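Local coordinates for protein glycosyl transferase (Staphylococcus aureus, PDB 5TZJ) that belongs to glycosyl transferase family 2, binds uridine-diphosphate-N-acetylglucosamine and carries a TarS-type linker domain further along the chain, at residues Thr17-Ser22 with Leu88-Asp93; Gln48-Tyr53 with Leu57-Ser62; Ile118-Val123 with Gly127-Met132; Ala105-Ile108 with His112-Val115. All blocks are in the same frame, centred on the assembly; numbering follows the deposited sequence.

Contact 1: residues Thr17-Ser22 with Leu88-Asp93; sequences TELLNS and LFVDSD. With UD1 (uridine-diphosphate-N-acetylglucosamine), chain C.
Leu-19 of helix 16-24 lies against the loop that follows strand 86-89. Its CD1 meets CG1 of Val-90 at 3.6 Å, while CD2 rests 3.8 Å from the carbonyl O of Asp-91. With CG turned away from its own backbone N (chi1 170°), Leu-19 sends its fork to the loop, and a branched apolar chain suits this dry spot. Val-7 and Val-5 of the neighbouring strand 3-9 touch Leu-19 and Val-90 respectively, placing the pair between helix and sheet.

The other side of the loop holds uridine-diphosphate-N-acetylglucosamine. Ser-92 N gives O3B a nearly straight bond of 2.8 Å (169°), and Ser-92 OG shares one of 2.8 Å with O2'. Asp-91 OD2 accepts from O3' at 2.6 Å; a salt bridge from Arg-75 to OD1 steadies that carboxylate, as Arg-206 does for Asp-93.

Asp-91, Ser-92 and Asp-93 match the DXD pattern of GT-A glycosyltransferases. The chemistry is thus divided: greasy contacts back the loop, and its small hydroxyl, backbone N-H and carboxylate read the ribose and sugar hydroxyls.

Contact 2: residues Gln48-Tyr53 with Leu57-Ser62; sequences QIVEKY and LNLKVS
Apolar packing carries most of this contact, with Val-50 of helix 46-51 set against Leu-59 and Val-61 of strand 59-63. CG1 of Val-50 lies 4.1 Å from CD1 of Leu-59, the two chains meeting at a slant, whereas Val-50 and Val-61 run past each other in opposite directions. The placing of two methyls, CD2 of Leu-59 and CG2 of Val-61, is doubtful, since they are modelled too close together. Leu-59 reaches across to the backbone: with CG swung away from its own N (chi1 -153°), its CD1 arrives at the main chain of Val-50 and Tyr-53, 3.3 Å from the carbonyl O of Val-50 and 3.6 Å from C of Tyr-53. Leu-57 adds CD1 at 4.1 Å from CB of Tyr-53, approaching the ring obliquely. Branched apolar residues suit these places because they fill the buried space between helix and strand.

One hydrogen bond crosses the contact. Leu-57 N donates to Tyr-53 O at 2.8 Å and 163°, closing the short turn between the segments.

The polar ends of Glu-51 and Tyr-53 find their partners outside the two segments. The bent chain of Glu-51 brings its carboxylate near Val-61, while Arg-54 meets its charge. The hydroxyl of Tyr-53 goes to Asn-21.

These segments form the second half of the beta-alpha-beta unit 33-39, 46-51, 59-63. Strand 59-63 pairs in parallel with 33-39, and helix 46-51 has helix 16-24 as a neighbour, on which Ile-49 and Tyr-53 pack through Thr-17.

Contact 3: residues Ile118-Val123 with Gly127-Met132; sequences IKMKGV and GVPQSM
Strand 115-122 of the large mixed sheet runs here beside the loop that follows it, and Met-120 borders the ligand pocket, where it touches uridine-diphosphate-N-acetylglucosamine. The chain turns back after Gly-122, and Val-128 comes to lie opposite it, their CA atoms 5.6 Å apart. No direct backbone hydrogen bond joins the two segments, so the loop is held by side-chain packing and by a water and is not a further strand of the sheet.

Met-120 and Val-128 make the core of it, crossing at a slant. CG1 of Val-128 presses on CB of Met-120 at 3.2 Å, tighter than ordinary van der Waals contact, and also lies 3.7 Å from SD. Bent at its last torsion (chi3 58°), the methionine brings CE back to 3.8 Å from the same CG1. A long, pliable thioether suits a place where one chain packs on a valine and also touches the ligand. Further along, SD reaches CG of Pro-129 at 4.0 Å, meeting the outer corner of the proline ring.

Gly-122 presents bare main chain to the second methyl of Val-128, whose CG2 sits 3.9 Å from Gly-122 N. Val-128 also touches Ala-203 and Met-120 touches Tyr-201, both of strand 201-203, so the packing continues into the sheet.

The polar backbone between the segments is served by one water, which donates to Met-120 O at 2.6 Å and to Pro-129 O at 2.8 Å, bridging the two carbonyls.

Contact 4: residues Ala105-Ile108 with His112-Val115; sequences AAFI and HSDV
His-112 N donates to Ile-108 O, in the last turn of helix 100-111, at 2.7 Å, with a bent N-H...O angle of 151°. The donor comes in tilted from the carbonyl plane, as the backbone is already turning out of the helix. His-112 is the first residue to leave helical geometry and does so with positive phi (58°), which redirects the chain toward strand 115-122. Its CB points away from the helix segment, yet the imidazole is turned so that Ile-108 O lies over one of its faces, 4.1 Å above the plane and displaced toward the rim. A polar ring suits this exposed corner.

Phe-107 and Ser-113 supply the buried half. Phe-107 has CG opposite its backbone N (chi1 -169°), a torsion that swings the ring off the helix toward the sheet. There Ser-113 OG meets its edge, near the ring plane, at 4.0 Å from CE1 and about as far from CD1. The hydroxyl of Ser-113 sits beside its own backbone N, and its hydrogen-bonding partner is Ser-193 OG of strand 192-195, a strand that Phe-107 also touches. Ile-108 directs its branched chain to Leu-116 and Ile-156, packing between helix and sheet.

The chemistry implies a junction sorted by polarity: the small serine takes its buried hydroxyl to another serine and meets the aromatic edge at van der Waals distance, while the last-turn carbonyl of Ile-108 is satisfied by the backbone N-H of His-112.

All four contacts belong to the family 2 glycosyl transferase region, and contacts 1, 2 and 3 reach the same mixed sheet. Contact 2 is nested in the chain loop closed by contact 1; their centres are 12 Å apart, and Asn-21 OD1 probably bonds Tyr-53 OH at 2.6 Å. Contact 1 meets contact 3 where Leu-88 CD1 approaches Ile-118 CD1 at 4.1 Å, centres 16 Å apart. Both reach uridine-diphosphate-N-acetylglucosamine: contact 1 bonds it directly, Met-120 of contact 3 touches it, and the side chain of Val-50 in contact 2 stays about 10 Å off. Contact 4 leads by sequence into contact 3, centres 19 Å apart.

Contact 1: residues Thr17-Ser22 with Leu88-Asp93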
loop_
_atom_site.group_PDB
_atom_site.type_symbol
_atom_site.label_atom_id
_atom_site.label_comp_id
_atom_site.label_asym_id
_atom_site.label_seq_id
_atom_site.Cartn_x
_atom_site.Cartn_y
_atom_site.Cartn_z
ATOM N N THR A 17 21.980 -3.446 -10.162
ATOM C CA THR A 17 22.348 -3.181 -11.549
ATOM C C THR A 17 21.147 -3.287 -12.490
ATOM O O THR A 17 21.020 -2.491 -13.431
ATOM C CB THR A 17 23.463 -4.138 -11.981
ATOM O OG1 THR A 17 24.614 -3.919 -11.154
ATOM C CG2 THR A 17 23.849 -3.894 -13.403
ATOM N N GLU A 18 20.267 -4.272 -12.284
ATOM C CA GLU A 18 19.132 -4.389 -13.202
ATOM C C GLU A 18 18.297 -3.108 -13.202
ATOM O O GLU A 18 17.958 -2.582 -14.271
ATOM C CB GLU A 18 18.268 -5.611 -12.869
ATOM C CG GLU A 18 19.041 -6.798 -12.291
ATOM C CD GLU A 18 19.904 -7.558 -13.302
ATOM O OE1 GLU A 18 20.397 -8.634 -12.916
ATOM O OE2 GLU A 18 20.104 -7.110 -14.463
ATOM N N LEU A 19 18.036 -2.541 -12.023
ATOM C CA LEU A 19 17.302 -1.274 -11.959
ATOM C C LEU A 19 18.041 -0.156 -12.689
ATOM O O LEU A 19 17.461 0.545 -13.530
ATOM C CB LEU A 19 17.071 -0.872 -10.507
ATOM C CG LEU A 19 16.537 0.554 -10.318
ATOM C CD1 LEU A 19 15.246 0.831 -11.116
ATOM C CD2 LEU A 19 16.298 0.774 -8.824
ATOM N N LEU A 20 19.318 0.056 -12.346
ATOM C CA LEU A 20 20.058 1.171 -12.927
ATOM C C LEU A 20 20.190 1.034 -14.442
ATOM O O LEU A 20 20.159 2.045 -15.146
ATOM C CB LEU A 20 21.429 1.297 -12.264
ATOM C CG LEU A 20 21.390 1.532 -10.746
ATOM C CD1 LEU A 20 22.742 1.209 -10.089
ATOM C CD2 LEU A 20 20.958 2.945 -10.420
ATOM N N ASN A 21 20.310 -0.198 -14.960
ATOM C CA ASN A 21 20.332 -0.387 -16.414
ATOM C C ASN A 21 19.003 0.033 -17.029
ATOM O O ASN A 21 18.974 0.634 -18.112
ATOM C CB ASN A 21 20.618 -1.846 -16.791
ATOM C CG ASN A 21 22.052 -2.257 -16.564
ATOM O OD1 ASN A 21 22.953 -1.419 -16.439
ATOM N ND2 ASN A 21 22.279 -3.570 -16.523
ATOM N N SER A 22 17.892 -0.262 -16.336
ATOM C CA SER A 22 16.581 0.080 -16.888
ATOM C C SER A 22 16.367 1.589 -16.875
ATOM O O SER A 22 15.711 2.130 -17.776
ATOM C CB SER A 22 15.469 -0.636 -16.113
ATOM O OG SER A 22 15.075 0.112 -14.972
ATOM N N LEU A 88 8.701 9.126 -8.988
ATOM C CA LEU A 88 8.419 7.705 -9.162
ATOM C C LEU A 88 9.282 6.942 -8.176
ATOM O O LEU A 88 10.506 7.095 -8.187
ATOM C CB LEU A 88 8.730 7.236 -10.578
ATOM C CG LEU A 88 8.727 5.722 -10.809
ATOM C CD1 LEU A 88 7.354 5.080 -10.556
ATOM C CD2 LEU A 88 9.217 5.454 -12.276
ATOM N N PHE A 89 8.651 6.131 -7.336
ATOM C CA PHE A 89 9.366 5.281 -6.398
ATOM C C PHE A 89 9.592 3.904 -7.016
ATOM O O PHE A 89 8.644 3.235 -7.433
ATOM C CB PHE A 89 8.593 5.135 -5.080
ATOM C CG PHE A 89 8.372 6.429 -4.360
ATOM C CD1 PHE A 89 9.370 6.953 -3.488
ATOM C CD2 PHE A 89 7.230 7.166 -4.584
ATOM C CE1 PHE A 89 9.164 8.161 -2.827
ATOM C CE2 PHE A 89 7.012 8.373 -3.918
ATOM C CZ PHE A 89 7.984 8.872 -3.041
ATOM N N VAL A 90 10.844 3.475 -7.070
ATOM C CA VAL A 90 11.176 2.135 -7.536
ATOM C C VAL A 90 12.049 1.471 -6.496
ATOM O O VAL A 90 13.079 2.034 -6.099
ATOM C CB VAL A 90 11.925 2.155 -8.876
ATOM C CG1 VAL A 90 12.069 0.706 -9.372
ATOM C CG2 VAL A 90 11.197 3.036 -9.839
ATOM N N ASP A 91 11.694 0.255 -6.128
ATOM C CA ASP A 91 12.495 -0.488 -5.170
ATOM C C ASP A 91 13.706 -1.125 -5.827
ATOM O O ASP A 91 13.729 -1.398 -7.039
ATOM C CB ASP A 91 11.650 -1.541 -4.482
ATOM C CG ASP A 91 10.638 -0.914 -3.565
ATOM O OD1 ASP A 91 10.843 0.284 -3.194
ATOM O OD2 ASP A 91 9.677 -1.612 -3.218
ATOM N N SER A 92 14.743 -1.324 -5.000
ATOM C CA SER A 92 16.076 -1.609 -5.513
ATOM C C SER A 92 16.147 -2.929 -6.274
ATOM O O SER A 92 17.047 -3.107 -7.104
ATOM C CB SER A 92 17.078 -1.593 -4.356
ATOM O OG SER A 92 16.773 -2.594 -3.408
ATOM N N ASP A 93 15.237 -3.861 -6.005
ATOM C CA ASP A 93 15.206 -5.157 -6.666
ATOM C C ASP A 93 14.201 -5.207 -7.813
ATOM O O ASP A 93 13.936 -6.295 -8.342
ATOM C CB ASP A 93 14.886 -6.243 -5.638
ATOM C CG ASP A 93 13.600 -5.937 -4.860
ATOM O OD1 ASP A 93 13.033 -4.829 -5.060
ATOM O OD2 ASP A 93 13.169 -6.775 -4.030
HETATM C "C1'" UD1 C . 6.957 -4.348 -0.896
HETATM C "C2'" UD1 C . 6.564 -3.048 -1.587
HETATM C "C3'" UD1 C . 7.545 -2.016 -1.140
HETATM C "C4'" UD1 C . 7.225 -1.722 0.284
HETATM C "C5'" UD1 C . 7.634 -2.943 1.109
HETATM C "C6'" UD1 C . 7.309 -2.737 2.559
HETATM C "C7'" UD1 C . 5.338 -3.616 -3.702
HETATM C "C8'" UD1 C . 4.102 -3.889 -2.864
HETATM N "N2'" UD1 C . 6.567 -3.215 -3.066
HETATM O "O1'" UD1 C . 8.195 -4.695 -1.398
HETATM O "O3'" UD1 C . 7.531 -0.832 -1.988
HETATM O "O4'" UD1 C . 7.913 -0.560 0.704
HETATM O "O5'" UD1 C . 6.934 -4.159 0.607
HETATM O "O6'" UD1 C . 6.026 -2.172 2.682
HETATM O "O7'" UD1 C . 5.322 -3.748 -4.874
HETATM N N1 UD1 C . 14.946 -0.968 2.109
HETATM C C2 UD1 C . 15.592 0.159 2.839
HETATM N N3 UD1 C . 15.977 0.012 4.278
HETATM C C4 UD1 C . 15.693 -1.250 4.953
HETATM C C5 UD1 C . 15.018 -2.372 4.222
HETATM C C6 UD1 C . 14.646 -2.213 2.796
HETATM O O2 UD1 C . 15.808 1.163 2.275
HETATM O O4 UD1 C . 15.999 -1.368 6.095
HETATM C C1B UD1 C . 14.540 -0.763 0.742
HETATM C C2B UD1 C . 14.905 -1.986 -0.267
HETATM O "O2'" UD1 C . 16.317 -1.851 -0.696
HETATM C C3B UD1 C . 14.009 -1.875 -1.247
HETATM C C4B UD1 C . 12.749 -1.263 -0.603
HETATM O O4B UD1 C . 13.212 -0.671 0.741
HETATM O O3B UD1 C . 14.449 -0.882 -2.292
HETATM C C5B UD1 C . 11.708 -2.196 -0.319
HETATM O O5B UD1 C . 12.189 -3.192 0.543
HETATM P PA UD1 C . 11.937 -4.753 0.070
HETATM O O1A UD1 C . 12.758 -5.691 0.916
HETATM O O2A UD1 C . 12.256 -4.902 -1.406
HETATM O O3A UD1 C . 10.299 -4.965 0.304
HETATM P PB UD1 C . 9.223 -5.763 -0.666
HETATM O O1B UD1 C . 9.872 -6.584 -1.757
HETATM O O2B UD1 C . 8.576 -6.692 0.350
#

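Contact 2: residues Gln48-Tyr53 with Leu57-Ser62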
loop_
_atom_site.group_PDB
_atom_site.type_symbol
_atom_site.label_atom_id
_atom_site.label_comp_id
_atom_site.label_asym_id
_atom_site.label_seq_id
_atom_site.Cartn_x
_atom_site.Cartn_y
_atom_site.Cartn_z
ATOM N N GLN A 48 29.237 1.404 -4.446
ATOM C CA GLN A 48 30.228 1.407 -5.511
ATOM C C GLN A 48 29.601 0.998 -6.835
ATOM O O GLN A 48 29.995 1.519 -7.882
ATOM C CB GLN A 48 31.402 0.497 -5.149
ATOM C CG GLN A 48 32.194 0.988 -3.927
ATOM C CD GLN A 48 31.698 0.416 -2.586
ATOM O OE1 GLN A 48 30.488 0.280 -2.338
ATOM N NE2 GLN A 48 32.650 0.095 -1.701
ATOM N N ILE A 49 28.601 0.107 -6.814
ATOM C CA ILE A 49 27.884 -0.185 -8.061
ATOM C C ILE A 49 27.075 1.027 -8.514
ATOM O O ILE A 49 27.103 1.397 -9.695
ATOM C CB ILE A 49 27.004 -1.437 -7.917
ATOM C CG1 ILE A 49 27.902 -2.654 -7.655
ATOM C CG2 ILE A 49 26.229 -1.674 -9.188
ATOM C CD1 ILE A 49 27.162 -3.868 -7.138
ATOM N N VAL A 50 26.392 1.699 -7.587
ATOM C CA VAL A 50 25.638 2.895 -7.954
ATOM C C VAL A 50 26.548 3.949 -8.592
ATOM O O VAL A 50 26.166 4.607 -9.566
ATOM C CB VAL A 50 24.873 3.452 -6.734
ATOM C CG1 VAL A 50 24.330 4.838 -7.044
ATOM C CG2 VAL A 50 23.691 2.501 -6.322
ATOM N N GLU A 51 27.777 4.111 -8.081
ATOM C CA GLU A 51 28.641 5.173 -8.594
ATOM C C GLU A 51 29.140 4.919 -10.013
ATOM O O GLU A 51 29.605 5.863 -10.670
ATOM C CB GLU A 51 29.833 5.395 -7.650
ATOM C CG GLU A 51 29.405 6.256 -6.488
ATOM C CD GLU A 51 29.216 7.693 -6.933
ATOM O OE1 GLU A 51 28.279 8.341 -6.388
ATOM O OE2 GLU A 51 30.019 8.162 -7.806
ATOM N N LYS A 52 29.062 3.683 -10.510
ATOM C CA LYS A 52 29.413 3.466 -11.907
ATOM C C LYS A 52 28.436 4.141 -12.878
ATOM O O LYS A 52 28.755 4.236 -14.065
ATOM C CB LYS A 52 29.502 1.963 -12.204
ATOM C CG LYS A 52 30.390 1.155 -11.237
ATOM C CD LYS A 52 30.416 -0.328 -11.636
ATOM C CE LYS A 52 30.824 -1.244 -10.485
ATOM N NZ LYS A 52 32.290 -1.577 -10.485
ATOM N N TYR A 53 27.274 4.623 -12.407
ATOM C CA TYR A 53 26.277 5.276 -13.255
ATOM C C TYR A 53 26.278 6.802 -13.141
ATOM O O TYR A 53 25.431 7.452 -13.772
ATOM C CB TYR A 53 24.877 4.729 -12.920
ATOM C CG TYR A 53 24.728 3.274 -13.317
ATOM C CD1 TYR A 53 25.206 2.267 -12.485
ATOM C CD2 TYR A 53 24.141 2.905 -14.554
ATOM C CE1 TYR A 53 25.104 0.944 -12.834
ATOM C CE2 TYR A 53 24.023 1.566 -14.918
ATOM C CZ TYR A 53 24.513 0.587 -14.045
ATOM O OH TYR A 53 24.433 -0.753 -14.355
ATOM N N LEU A 57 23.690 8.576 -15.620
ATOM C CA LEU A 57 22.429 9.096 -15.125
ATOM C C LEU A 57 22.664 10.435 -14.442
ATOM O O LEU A 57 23.760 10.733 -13.982
ATOM C CB LEU A 57 21.800 8.107 -14.144
ATOM C CG LEU A 57 21.329 6.860 -14.907
ATOM C CD1 LEU A 57 21.044 5.691 -13.952
ATOM C CD2 LEU A 57 20.093 7.169 -15.801
ATOM N N ASN A 58 21.622 11.244 -14.382
ATOM C CA ASN A 58 21.583 12.381 -13.470
ATOM C C ASN A 58 21.409 11.823 -12.061
ATOM O O ASN A 58 20.308 11.464 -11.656
ATOM C CB ASN A 58 20.428 13.295 -13.849
ATOM C CG ASN A 58 20.563 14.662 -13.271
ATOM O OD1 ASN A 58 21.524 14.941 -12.559
ATOM N ND2 ASN A 58 19.625 15.551 -13.605
ATOM N N LEU A 59 22.480 11.741 -11.297
ATOM C CA LEU A 59 22.486 10.866 -10.135
ATOM C C LEU A 59 22.651 11.683 -8.858
ATOM O O LEU A 59 23.484 12.589 -8.797
ATOM C CB LEU A 59 23.608 9.852 -10.313
ATOM C CG LEU A 59 23.547 8.487 -9.662
ATOM C CD1 LEU A 59 24.751 7.598 -10.024
ATOM C CD2 LEU A 59 23.521 8.727 -8.242
ATOM N N LYS A 60 21.845 11.377 -7.842
ATOM C CA LYS A 60 22.050 11.897 -6.497
ATOM C C LYS A 60 22.161 10.708 -5.547
ATOM O O LYS A 60 21.232 9.896 -5.466
ATOM C CB LYS A 60 20.895 12.813 -6.064
ATOM C CG LYS A 60 20.845 14.168 -6.720
ATOM C CD LYS A 60 19.597 14.910 -6.237
ATOM C CE LYS A 60 19.517 16.311 -6.843
ATOM N NZ LYS A 60 18.110 16.836 -6.843
ATOM N N VAL A 61 23.279 10.608 -4.830
ATOM C CA VAL A 61 23.530 9.516 -3.885
ATOM C C VAL A 61 23.779 10.101 -2.502
ATOM O O VAL A 61 24.591 11.024 -2.337
ATOM C CB VAL A 61 24.758 8.655 -4.286
ATOM C CG1 VAL A 61 25.021 7.535 -3.277
ATOM C CG2 VAL A 61 24.572 8.056 -5.604
ATOM N N SER A 62 23.143 9.513 -1.496
ATOM C CA SER A 62 23.588 9.764 -0.142
ATOM C C SER A 62 23.335 8.493 0.650
ATOM O O SER A 62 22.705 7.545 0.158
ATOM C CB SER A 62 22.873 10.966 0.462
ATOM O OG SER A 62 21.491 10.696 0.565
#

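Contact 3: residues Ile118-Val123 with Gly127-Met132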
loop_
_atom_site.group_PDB
_atom_site.type_symbol
_atom_site.label_atom_id
_atom_site.label_comp_id
_atom_site.label_asym_id
_atom_site.label_seq_id
_atom_site.Cartn_x
_atom_site.Cartn_y
_atom_site.Cartn_z
ATOM N N ILE A 118 0.706 2.982 -12.744
ATOM C CA ILE A 118 1.288 2.385 -13.939
ATOM C C ILE A 118 1.270 0.872 -13.794
ATOM O O ILE A 118 1.533 0.336 -12.711
ATOM C CB ILE A 118 2.707 2.904 -14.204
ATOM C CG1 ILE A 118 3.606 2.670 -12.973
ATOM C CG2 ILE A 118 2.661 4.370 -14.637
ATOM C CD1 ILE A 118 5.061 3.075 -13.254
ATOM N N LYS A 119 0.893 0.191 -14.870
ATOM C CA LYS A 119 0.606 -1.234 -14.786
ATOM C C LYS A 119 1.851 -2.001 -14.358
ATOM O O LYS A 119 2.952 -1.759 -14.859
ATOM C CB LYS A 119 0.093 -1.758 -16.139
ATOM C CG LYS A 119 -0.160 -3.251 -16.117
ATOM C CD LYS A 119 -0.448 -3.806 -17.493
ATOM C CE LYS A 119 -1.714 -3.267 -18.064
ATOM N NZ LYS A 119 -1.918 -3.780 -19.471
ATOM N N MET A 120 1.672 -2.943 -13.436
ATOM C CA MET A 120 2.793 -3.727 -12.949
ATOM C C MET A 120 2.766 -5.142 -13.522
ATOM O O MET A 120 1.732 -5.641 -13.975
ATOM C CB MET A 120 2.797 -3.772 -11.420
ATOM C CG MET A 120 2.404 -2.468 -10.739
ATOM S SD MET A 120 2.059 -2.736 -8.977
ATOM C CE MET A 120 3.647 -3.431 -8.500
ATOM N N LYS A 121 3.938 -5.777 -13.523
ATOM C CA LYS A 121 4.078 -7.165 -13.930
ATOM C C LYS A 121 4.913 -7.906 -12.898
ATOM O O LYS A 121 5.973 -7.412 -12.485
ATOM C CB LYS A 121 4.729 -7.268 -15.305
ATOM C CG LYS A 121 5.238 -8.661 -15.653
ATOM C CD LYS A 121 4.111 -9.680 -15.676
ATOM C CE LYS A 121 4.612 -11.017 -16.204
ATOM N NZ LYS A 121 5.359 -10.815 -17.458
ATOM N N GLY A 122 4.427 -9.075 -12.470
ATOM C CA GLY A 122 5.222 -9.932 -11.604
ATOM C C GLY A 122 6.339 -10.617 -12.377
ATOM O O GLY A 122 6.188 -10.976 -13.549
ATOM N N VAL A 123 7.483 -10.789 -11.719
ATOM C CA VAL A 123 8.615 -11.502 -12.309
ATOM C C VAL A 123 9.009 -12.634 -11.372
ATOM O O VAL A 123 8.980 -12.471 -10.145
ATOM C CB VAL A 123 9.819 -10.581 -12.588
ATOM C CG1 VAL A 123 10.919 -11.361 -13.277
ATOM C CG2 VAL A 123 9.399 -9.411 -13.447
ATOM N N GLY A 127 3.607 -11.996 -6.951
ATOM C CA GLY A 127 2.233 -11.607 -7.206
ATOM C C GLY A 127 2.106 -10.093 -7.228
ATOM O O GLY A 127 2.730 -9.395 -6.440
ATOM N N VAL A 128 1.298 -9.594 -8.151
ATOM C CA VAL A 128 1.120 -8.155 -8.285
ATOM C C VAL A 128 -0.361 -7.842 -8.495
ATOM O O VAL A 128 -1.057 -8.604 -9.181
ATOM C CB VAL A 128 1.990 -7.610 -9.432
ATOM C CG1 VAL A 128 1.508 -6.290 -9.855
ATOM C CG2 VAL A 128 3.470 -7.503 -9.025
ATOM N N PRO A 129 -0.886 -6.748 -7.920
ATOM C CA PRO A 129 -2.286 -6.385 -8.167
ATOM C C PRO A 129 -2.561 -6.193 -9.652
ATOM O O PRO A 129 -1.750 -5.625 -10.383
ATOM C CB PRO A 129 -2.445 -5.066 -7.398
ATOM C CG PRO A 129 -1.101 -4.539 -7.281
ATOM C CD PRO A 129 -0.238 -5.741 -7.059
ATOM N N GLN A 130 -3.726 -6.658 -10.098
ATOM C CA GLN A 130 -4.101 -6.501 -11.499
ATOM C C GLN A 130 -5.502 -5.968 -11.720
ATOM O O GLN A 130 -5.783 -5.508 -12.834
ATOM C CB GLN A 130 -3.971 -7.834 -12.247
ATOM C CG GLN A 130 -2.561 -8.394 -12.276
ATOM C CD GLN A 130 -2.556 -9.905 -12.360
ATOM O OE1 GLN A 130 -2.160 -10.476 -13.371
ATOM N NE2 GLN A 130 -3.005 -10.562 -11.294
ATOM N N SER A 131 -6.390 -6.004 -10.713
ATOM C CA SER A 131 -7.797 -5.688 -10.939
ATOM C C SER A 131 -8.026 -4.232 -11.331
ATOM O O SER A 131 -9.034 -3.938 -11.985
ATOM C CB SER A 131 -8.626 -6.012 -9.696
ATOM O OG SER A 131 -8.424 -5.048 -8.672
ATOM N N MET A 132 -7.123 -3.319 -10.968
ATOM C CA MET A 132 -7.258 -1.922 -11.365
ATOM C C MET A 132 -6.500 -1.583 -12.653
ATOM O O MET A 132 -6.485 -0.422 -13.064
ATOM C CB MET A 132 -6.801 -0.993 -10.220
ATOM C CG MET A 132 -5.294 -0.972 -9.913
ATOM S SD MET A 132 -4.696 -2.576 -9.347
ATOM C CE MET A 132 -5.671 -2.757 -7.827
HETATM O O HOH W 1 -0.601 -5.283 -12.917
#

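Contact 4: residues Ala105-Ile108 with His112-Val115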
loop_
_atom_site.group_PDB
_atom_site.type_symbol
_atom_site.label_atom_id
_atom_site.label_comp_id
_atom_site.label_asym_id
_atom_site.label_seq_id
_atom_site.Cartn_x
_atom_site.Cartn_y
_atom_site.Cartn_z
ATOM N N ALA A 105 5.156 10.719 -19.240
ATOM C CA ALA A 105 5.240 12.154 -19.481
ATOM C C ALA A 105 4.215 12.577 -20.522
ATOM O O ALA A 105 3.586 13.635 -20.396
ATOM C CB ALA A 105 6.649 12.543 -19.939
ATOM N N ALA A 106 4.044 11.764 -21.562
ATOM C CA ALA A 106 3.064 12.092 -22.589
ATOM C C ALA A 106 1.654 12.069 -22.010
ATOM O O ALA A 106 0.858 12.972 -22.277
ATOM C CB ALA A 106 3.203 11.129 -23.767
ATOM N N PHE A 107 1.366 11.092 -21.140
ATOM C CA PHE A 107 0.025 10.948 -20.573
ATOM C C PHE A 107 -0.286 12.076 -19.592
ATOM O O PHE A 107 -1.391 12.645 -19.607
ATOM C CB PHE A 107 -0.092 9.584 -19.884
ATOM C CG PHE A 107 -1.500 9.200 -19.495
ATOM C CD1 PHE A 107 -2.025 9.555 -18.266
ATOM C CD2 PHE A 107 -2.313 8.496 -20.387
ATOM C CE1 PHE A 107 -3.352 9.179 -17.909
ATOM C CE2 PHE A 107 -3.612 8.134 -20.040
ATOM C CZ PHE A 107 -4.123 8.466 -18.784
ATOM N N ILE A 108 0.678 12.411 -18.731
ATOM C CA ILE A 108 0.506 13.513 -17.787
ATOM C C ILE A 108 0.319 14.835 -18.526
ATOM O O ILE A 108 -0.472 15.691 -18.110
ATOM C CB ILE A 108 1.713 13.560 -16.831
ATOM C CG1 ILE A 108 1.569 12.458 -15.770
ATOM C CG2 ILE A 108 1.907 14.966 -16.233
ATOM C CD1 ILE A 108 2.894 12.040 -15.140
ATOM N N HIS A 112 -2.920 15.890 -16.937
ATOM C CA HIS A 112 -2.562 16.615 -15.710
ATOM C C HIS A 112 -2.884 15.797 -14.457
ATOM O O HIS A 112 -3.356 16.325 -13.447
ATOM C CB HIS A 112 -3.230 17.989 -15.654
ATOM C CG HIS A 112 -2.982 18.826 -16.872
ATOM N ND1 HIS A 112 -3.882 18.908 -17.912
ATOM C CD2 HIS A 112 -1.924 19.591 -17.230
ATOM C CE1 HIS A 112 -3.397 19.705 -18.852
ATOM N NE2 HIS A 112 -2.212 20.138 -18.460
ATOM N N SER A 113 -2.619 14.496 -14.524
ATOM C CA SER A 113 -2.761 13.630 -13.357
ATOM C C SER A 113 -1.982 14.180 -12.164
ATOM O O SER A 113 -0.908 14.763 -12.309
ATOM C CB SER A 113 -2.262 12.214 -13.689
ATOM O OG SER A 113 -2.670 11.804 -14.993
ATOM N N ASP A 114 -2.524 13.970 -10.962
ATOM C CA ASP A 114 -1.765 14.186 -9.734
ATOM C C ASP A 114 -1.130 12.925 -9.215
ATOM O O ASP A 114 -0.083 12.997 -8.553
ATOM C CB ASP A 114 -2.655 14.769 -8.637
ATOM C CG ASP A 114 -3.196 16.117 -9.034
ATOM O OD1 ASP A 114 -2.462 16.843 -9.762
ATOM O OD2 ASP A 114 -4.348 16.422 -8.655
ATOM N N VAL A 115 -1.759 11.788 -9.499
ATOM C CA VAL A 115 -1.257 10.465 -9.164
ATOM C C VAL A 115 -1.473 9.609 -10.396
ATOM O O VAL A 115 -2.592 9.551 -10.922
ATOM C CB VAL A 115 -1.985 9.878 -7.923
ATOM C CG1 VAL A 115 -1.632 8.417 -7.676
ATOM C CG2 VAL A 115 -1.709 10.731 -6.700
#